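Local structure of tRNA (adenine(58)-N(1))-methyltransferase catalytic subunit TRM61 C-terminal domain-containing protein (Thermoplasma acidophilum, 1YB2) at residues S169-A172 with D173-S176; I187-P190 with W191-Q195; V194-I197 with A198-K202. The protein is of unproven function but probably transfers methyl groups from S-adenosyl-L-methionine to adenine in RNA, as expected of the TRM61 family of tRNA methyltransferases. All blocks are in the same frame, centred on the assembly; numbering follows the deposited sequence.

Overall arrangement
The three contacts show how two neighbouring segments of a Rossmann-like methyltransferase domain, 169-176 and 187-202, differ in chemistry, from a loop holding a predicted S-adenosyl-L-methionine-binding residue to a largely buried helix. Interaction 1, partly buried, is a turn after strand 164-167 built on backbone carbonyls, an Asx turn and a water. Interaction 2, also partly buried, turns the loop after strand 180-185 into helix 194-199, and adds a tryptophan face and an aspartate-asparagine bond. Interaction 3, the most buried, covers the C-terminal part of that helix with main-chain bonds, a serine hydroxyl and selenomethionine packing. H193 of interaction 2 rests on I171 of interaction 1, while K196 of interaction 3 reaches the carbonyl of F174.

Interaction 1 (S169-A172 with D173-S176); sequences SDIA and DFIS
I171 and F174 meet on the buried side of a tight turn. The ethyl arm of I171 lies beside the carbonyl carbon (chi1 -173°) and folds at its second torsion, which carries CD1 round to 3.9 Å from CD2 of the F174 ring; the two side chains run at a slant to one another. The F174 ring leads away from the turn to touch L115, T139 and V141, while CB of F174 stays 3.9 Å from OG of S169. That hydroxyl has its stronger polar partner in S167. At D170 the backbone is folded by an Asx turn: OD2 of D170 takes the N-H of A172 through its anti lone pair, 2.8 Å long and nearly straight at 165°. The fold places this turn just after strand 164-167, in a Rossmann-like methyltransferase domain where D170 is predicted to bind S-adenosyl-L-methionine. Main-chain bonds complete the bend. The carbonyl O of D170 accepts from N of D173 at 3.0 Å, the donor standing well above the carbonyl plane, and more weakly from N of F174, which also makes a weak bond to O of I171. The D173 carboxylate swings back beside its own backbone N (chi1 -54°), putting OD2 3.8 Å from CB of D170. A water bridges this end, donating a hydrogen bond to OD2 of D173 at 2.7 Å and accepting one from N of D170.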
loop_
_atom_site.group_PDB
_atom_site.type_symbol
_atom_site.label_atom_id
_atom_site.label_comp_id
_atom_site.label_asym_id
_atom_site.label_seq_id
_atom_site.Cartn_x
_atom_site.Cartn_y
_atom_site.Cartn_z
ATOM N N SER A 169 -2.806 3.332 26.758
ATOM C CA SER A 169 -1.918 4.252 27.441
ATOM C C SER A 169 -1.432 5.290 26.450
ATOM O O SER A 169 -1.573 5.114 25.230
ATOM C CB SER A 169 -0.712 3.508 28.038
ATOM O OG SER A 169 0.116 2.978 27.019
ATOM N N ASP A 170 -0.881 6.380 26.980
ATOM C CA ASP A 170 -0.136 7.335 26.178
ATOM C C ASP A 170 1.203 6.696 25.870
ATOM O O ASP A 170 1.775 5.992 26.720
ATOM C CB ASP A 170 0.084 8.641 26.953
ATOM C CG ASP A 170 0.635 9.759 26.074
ATOM O OD1 ASP A 170 -0.169 10.654 25.704
ATOM O OD2 ASP A 170 1.856 9.740 25.744
ATOM N N ILE A 171 1.703 6.953 24.662
ATOM C CA ILE A 171 3.004 6.445 24.234
ATOM C C ILE A 171 4.137 6.811 25.209
ATOM O O ILE A 171 5.071 6.027 25.400
ATOM C CB ILE A 171 3.334 6.833 22.741
ATOM C CG1 ILE A 171 4.619 6.154 22.257
ATOM C CG2 ILE A 171 3.419 8.340 22.553
ATOM C CD1 ILE A 171 4.515 4.635 22.163
ATOM N N ALA A 172 4.035 7.978 25.842
ATOM C CA ALA A 172 5.036 8.407 26.837
ATOM C C ALA A 172 5.190 7.392 27.976
ATOM O O ALA A 172 6.307 7.107 28.425
ATOM C CB ALA A 172 4.674 9.782 27.401
ATOM N N ASP A 173 4.059 6.848 28.421
ATOM C CA ASP A 173 4.014 5.902 29.534
ATOM C C ASP A 173 4.205 4.459 29.090
ATOM O O ASP A 173 4.456 3.588 29.919
ATOM C CB ASP A 173 2.691 6.038 30.282
ATOM C CG ASP A 173 2.422 7.464 30.716
ATOM O OD1 ASP A 173 3.361 8.111 31.238
ATOM O OD2 ASP A 173 1.277 7.932 30.535
ATOM N N PHE A 174 4.090 4.212 27.785
ATOM C CA PHE A 174 4.134 2.857 27.262
ATOM C C PHE A 174 5.496 2.231 27.479
ATOM O O PHE A 174 6.513 2.809 27.142
ATOM C CB PHE A 174 3.762 2.829 25.764
ATOM C CG PHE A 174 3.871 1.468 25.136
ATOM C CD1 PHE A 174 3.070 0.414 25.576
ATOM C CD2 PHE A 174 4.778 1.239 24.103
ATOM C CE1 PHE A 174 3.176 -0.845 24.997
ATOM C CE2 PHE A 174 4.889 -0.013 23.516
ATOM C CZ PHE A 174 4.086 -1.057 23.958
ATOM N N ILE A 175 5.505 1.036 28.038
ATOM C CA ILE A 175 6.750 0.332 28.290
ATOM C C ILE A 175 6.752 -0.962 27.497
ATOM O O ILE A 175 5.842 -1.782 27.613
ATOM C CB ILE A 175 6.959 0.008 29.813
ATOM C CG1 ILE A 175 6.840 1.271 30.682
ATOM C CG2 ILE A 175 8.298 -0.710 30.045
ATOM C CD1 ILE A 175 7.733 2.451 30.256
ATOM N N SER A 176 7.783 -1.143 26.690
ATOM C CA SER A 176 7.917 -2.375 25.957
ATOM C C SER A 176 9.336 -2.865 26.059
ATOM O O SER A 176 10.285 -2.076 25.988
ATOM C CB SER A 176 7.550 -2.176 24.488
ATOM O OG SER A 176 7.694 -3.396 23.790
HETATM O O HOH W 1 -1.190 7.063 29.742
#

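Interaction 2 (I187-P190 with W191-Q195); sequences IPDP and WNHVQ
I187 sends its terminal methyl to the imidazole of H193, CD1 lying 3.9 Å from CD2 of that ring at an oblique approach. P188 contributes its carbonyl instead of its ring: O comes within 3.3 Å of CH2 at the far end of the W191 indole. D189 is the hub of the turn and engages three residues at once. Its CA sits over the six-membered ring of W191, 3.7 Å from the centroid and 11° off the normal, a CH-pi contact. The carboxylate occupies the position between the backbone N and the carbonyl carbon (chi1 61°), from which OD2 accepts a hydrogen bond from ND2 of N192 at 2.9 Å, almost linear. The donor meets OD2 on its anti side, somewhat out of the carboxylate plane, whereas the oxygen lies in the amide plane; the two flat groups stand nearly perpendicular, at 78°. The other oxygen, OD1, lies in the plane of the H193 ring at its edge, 3.6 Å from NE2, and is buried without a polar partner. O of D189 also accepts a hydrogen bond from N of N192. P190 follows with the same kind of backbone bond, its O accepting from N of H193 at 2.8 Å, and its CD packs 3.7 Å from CZ3 of W191. These successive bonds form a 3-10 turn leading to H193, the N-cap residue of helix 194-199. P190 rests on F209 and L211 of strand 205-211, W191 lies against T220 and S223 of helix 214-223 and makes a cation-pi contact with K219, and H193 packs against D170 and I171 of the loop after strand 164-167.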
loop_
_atom_site.group_PDB
_atom_site.type_symbol
_atom_site.label_atom_id
_atom_site.label_comp_id
_atom_site.label_asym_id
_atom_site.label_seq_id
_atom_site.Cartn_x
_atom_site.Cartn_y
_atom_site.Cartn_z
ATOM N N ILE A 187 -0.568 10.212 15.850
ATOM C CA ILE A 187 -0.840 10.933 17.089
ATOM C C ILE A 187 -0.665 12.432 16.868
ATOM O O ILE A 187 0.011 12.828 15.913
ATOM C CB ILE A 187 0.072 10.468 18.262
ATOM C CG1 ILE A 187 1.551 10.447 17.844
ATOM C CG2 ILE A 187 -0.426 9.126 18.826
ATOM C CD1 ILE A 187 2.502 10.224 19.013
ATOM N N PRO A 188 -1.297 13.266 17.728
ATOM C CA PRO A 188 -1.248 14.729 17.641
ATOM C C PRO A 188 0.170 15.289 17.664
ATOM O O PRO A 188 0.524 16.108 16.803
ATOM C CB PRO A 188 -1.983 15.184 18.908
ATOM C CG PRO A 188 -2.830 14.070 19.294
ATOM C CD PRO A 188 -2.135 12.823 18.860
ATOM N N ASP A 189 0.981 14.854 18.628
ATOM C CA ASP A 189 2.271 15.501 18.872
ATOM C C ASP A 189 3.457 14.528 18.845
ATOM O O ASP A 189 4.095 14.288 19.880
ATOM C CB ASP A 189 2.226 16.281 20.195
ATOM C CG ASP A 189 1.957 15.389 21.399
ATOM O OD1 ASP A 189 1.369 14.291 21.226
ATOM O OD2 ASP A 189 2.351 15.791 22.524
ATOM N N PRO A 190 3.762 13.953 17.660
ATOM C CA PRO A 190 4.874 12.986 17.649
ATOM C C PRO A 190 6.244 13.574 18.027
ATOM O O PRO A 190 7.085 12.843 18.559
ATOM C CB PRO A 190 4.861 12.444 16.217
ATOM C CG PRO A 190 4.162 13.486 15.405
ATOM C CD PRO A 190 3.134 14.088 16.332
ATOM N N TRP A 191 6.469 14.867 17.766
ATOM C CA TRP A 191 7.733 15.526 18.153
ATOM C C TRP A 191 8.061 15.358 19.642
ATOM O O TRP A 191 9.221 15.412 20.034
ATOM C CB TRP A 191 7.767 17.013 17.731
ATOM C CG TRP A 191 6.530 17.770 18.149
ATOM C CD1 TRP A 191 6.335 18.427 19.328
ATOM C CD2 TRP A 191 5.300 17.887 17.415
ATOM N NE1 TRP A 191 5.060 18.970 19.368
ATOM C CE2 TRP A 191 4.406 18.648 18.210
ATOM C CE3 TRP A 191 4.873 17.437 16.158
ATOM C CZ2 TRP A 191 3.116 18.968 17.788
ATOM C CZ3 TRP A 191 3.587 17.751 15.743
ATOM C CH2 TRP A 191 2.721 18.511 16.559
ATOM N N ASN A 192 7.051 15.125 20.471
ATOM C CA ASN A 192 7.274 14.973 21.910
ATOM C C ASN A 192 7.609 13.549 22.310
ATOM O O ASN A 192 7.888 13.285 23.491
ATOM C CB ASN A 192 6.051 15.453 22.699
ATOM C CG ASN A 192 5.933 16.965 22.732
ATOM O OD1 ASN A 192 6.931 17.682 22.829
ATOM N ND2 ASN A 192 4.709 17.456 22.644
ATOM N N HIS A 193 7.587 12.634 21.334
ATOM C CA HIS A 193 7.761 11.199 21.608
ATOM C C HIS A 193 8.755 10.491 20.698
ATOM O O HIS A 193 8.832 9.266 20.689
ATOM C CB HIS A 193 6.396 10.504 21.560
ATOM C CG HIS A 193 5.365 11.194 22.397
ATOM N ND1 HIS A 193 5.448 11.255 23.773
ATOM C CD2 HIS A 193 4.252 11.883 22.055
ATOM C CE1 HIS A 193 4.423 11.943 24.242
ATOM N NE2 HIS A 193 3.684 12.333 23.222
ATOM N N VAL A 194 9.538 11.268 19.952
ATOM C CA VAL A 194 10.489 10.687 19.025
ATOM C C VAL A 194 11.595 9.889 19.722
ATOM O O VAL A 194 11.928 8.813 19.260
ATOM C CB VAL A 194 11.025 11.708 17.969
ATOM C CG1 VAL A 194 9.987 11.902 16.878
ATOM C CG2 VAL A 194 11.384 13.053 18.611
ATOM N N GLN A 195 12.119 10.367 20.849
ATOM C CA GLN A 195 13.171 9.610 21.528
ATOM C C GLN A 195 12.636 8.284 22.091
ATOM O O GLN A 195 13.263 7.238 21.924
ATOM C CB GLN A 195 13.870 10.447 22.596
ATOM C CG GLN A 195 15.359 10.140 22.661
ATOM C CD GLN A 195 16.242 11.379 22.676
ATOM O OE1 GLN A 195 17.150 11.493 23.509
ATOM N NE2 GLN A 195 15.983 12.314 21.758
#

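Interaction 3 (V194-I197 with A198-K202); sequences VQKI and ASMMK
A198 continues the helix with a regular bond, its N giving to O of V194 at 2.8 Å, while its side chain touches M229 of strand 229-242. S199 adds a similar bond from its N to O of Q195, and then a second one from its side chain. With OG held between its own backbone N and carbonyl carbon (chi1 76°), the hydroxyl donates to O of K196 at 2.6 Å, a short bond gripping a carbonyl of the last helical turn. M200, a selenomethionine, follows: its N reaches O of I197 at 3.0 Å, an i to i-3 bond with the donor well above the carbonyl plane. Here helix 194-199, which lies against the central sheet of the Rossmann-like methyltransferase domain, leads into a short, weakly bonded strand near 201-202, before strand 205-211. The M200 chain runs extended beyond CG, carrying CE to 4.1 Å from CG of K196, where it also packs on I171 and F174; the K196 ammonium bonds the carbonyl of F174. M201, also selenomethionine, drops CG to 3.3 Å from O of I197 and crosses the isoleucine obliquely, SE lying 4.2 Å from CG2. I197 and M201 both pack on V183 of strand 180-185.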
loop_
_atom_site.group_PDB
_atom_site.type_symbol
_atom_site.label_atom_id
_atom_site.label_comp_id
_atom_site.label_asym_id
_atom_site.label_seq_id
_atom_site.Cartn_x
_atom_site.Cartn_y
_atom_site.Cartn_z
ATOM N N VAL A 194 9.538 11.268 19.952
ATOM C CA VAL A 194 10.489 10.687 19.025
ATOM C C VAL A 194 11.595 9.889 19.722
ATOM O O VAL A 194 11.928 8.813 19.260
ATOM C CB VAL A 194 11.025 11.708 17.969
ATOM C CG1 VAL A 194 9.987 11.902 16.878
ATOM C CG2 VAL A 194 11.384 13.053 18.611
ATOM N N GLN A 195 12.119 10.367 20.849
ATOM C CA GLN A 195 13.171 9.610 21.528
ATOM C C GLN A 195 12.636 8.284 22.091
ATOM O O GLN A 195 13.263 7.238 21.924
ATOM C CB GLN A 195 13.870 10.447 22.596
ATOM C CG GLN A 195 15.359 10.140 22.661
ATOM C CD GLN A 195 16.242 11.379 22.676
ATOM O OE1 GLN A 195 17.150 11.493 23.509
ATOM N NE2 GLN A 195 15.983 12.314 21.758
ATOM N N LYS A 196 11.464 8.347 22.723
ATOM C CA LYS A 196 10.739 7.157 23.142
ATOM C C LYS A 196 10.497 6.141 22.006
ATOM O O LYS A 196 10.823 4.953 22.145
ATOM C CB LYS A 196 9.409 7.551 23.785
ATOM C CG LYS A 196 8.530 6.362 24.195
ATOM C CD LYS A 196 9.245 5.497 25.213
ATOM C CE LYS A 196 8.251 4.821 26.132
ATOM N NZ LYS A 196 8.899 3.737 26.928
ATOM N N ILE A 197 9.902 6.610 20.913
ATOM C CA ILE A 197 9.623 5.774 19.728
ATOM C C ILE A 197 10.920 5.191 19.170
ATOM O O ILE A 197 11.012 3.975 18.911
ATOM C CB ILE A 197 8.820 6.565 18.628
ATOM C CG1 ILE A 197 7.379 6.861 19.106
ATOM C CG2 ILE A 197 8.738 5.760 17.297
ATOM C CD1 ILE A 197 6.627 7.881 18.211
ATOM N N ALA A 198 11.934 6.048 19.000
ATOM C CA ALA A 198 13.245 5.588 18.528
ATOM C C ALA A 198 13.805 4.455 19.374
ATOM O O ALA A 198 14.339 3.498 18.830
ATOM C CB ALA A 198 14.245 6.744 18.467
ATOM N N SER A 199 13.688 4.561 20.701
ATOM C CA SER A 199 14.229 3.548 21.613
ATOM C C SER A 199 13.625 2.150 21.428
ATOM O O SER A 199 14.200 1.149 21.882
ATOM C CB SER A 199 14.068 4.002 23.073
ATOM O OG SER A 199 12.726 3.847 23.503
HETATM N N MSE A 200 12.474 2.055 20.772
HETATM C CA MSE A 200 11.936 0.721 20.538
HETATM C C MSE A 200 11.933 0.248 19.081
HETATM O O MSE A 200 11.254 -0.711 18.735
HETATM C CB MSE A 200 10.587 0.508 21.232
HETATM C CG MSE A 200 9.579 1.604 21.087
HETATM SE SE MSE A 200 8.283 1.511 22.601
HETATM C CE MSE A 200 7.304 3.053 22.054
HETATM N N MSE A 201 12.720 0.920 18.248
HETATM C CA MSE A 201 12.886 0.550 16.850
HETATM C C MSE A 201 14.172 -0.238 16.646
HETATM O O MSE A 201 15.229 0.172 17.130
HETATM C CB MSE A 201 12.953 1.821 16.004
HETATM C CG MSE A 201 11.657 2.595 15.974
HETATM SE SE MSE A 201 11.830 4.240 14.965
HETATM C CE MSE A 201 12.047 3.525 13.117
ATOM N N LYS A 202 14.098 -1.348 15.918
ATOM C CA LYS A 202 15.327 -2.019 15.461
ATOM C C LYS A 202 16.139 -1.065 14.577
ATOM O O LYS A 202 15.563 -0.326 13.778
ATOM C CB LYS A 202 14.985 -3.255 14.651
ATOM C CG LYS A 202 14.407 -4.360 15.488
ATOM C CD LYS A 202 14.005 -5.513 14.621
ATOM C CE LYS A 202 13.503 -6.654 15.482
ATOM N NZ LYS A 202 12.871 -7.682 14.615
#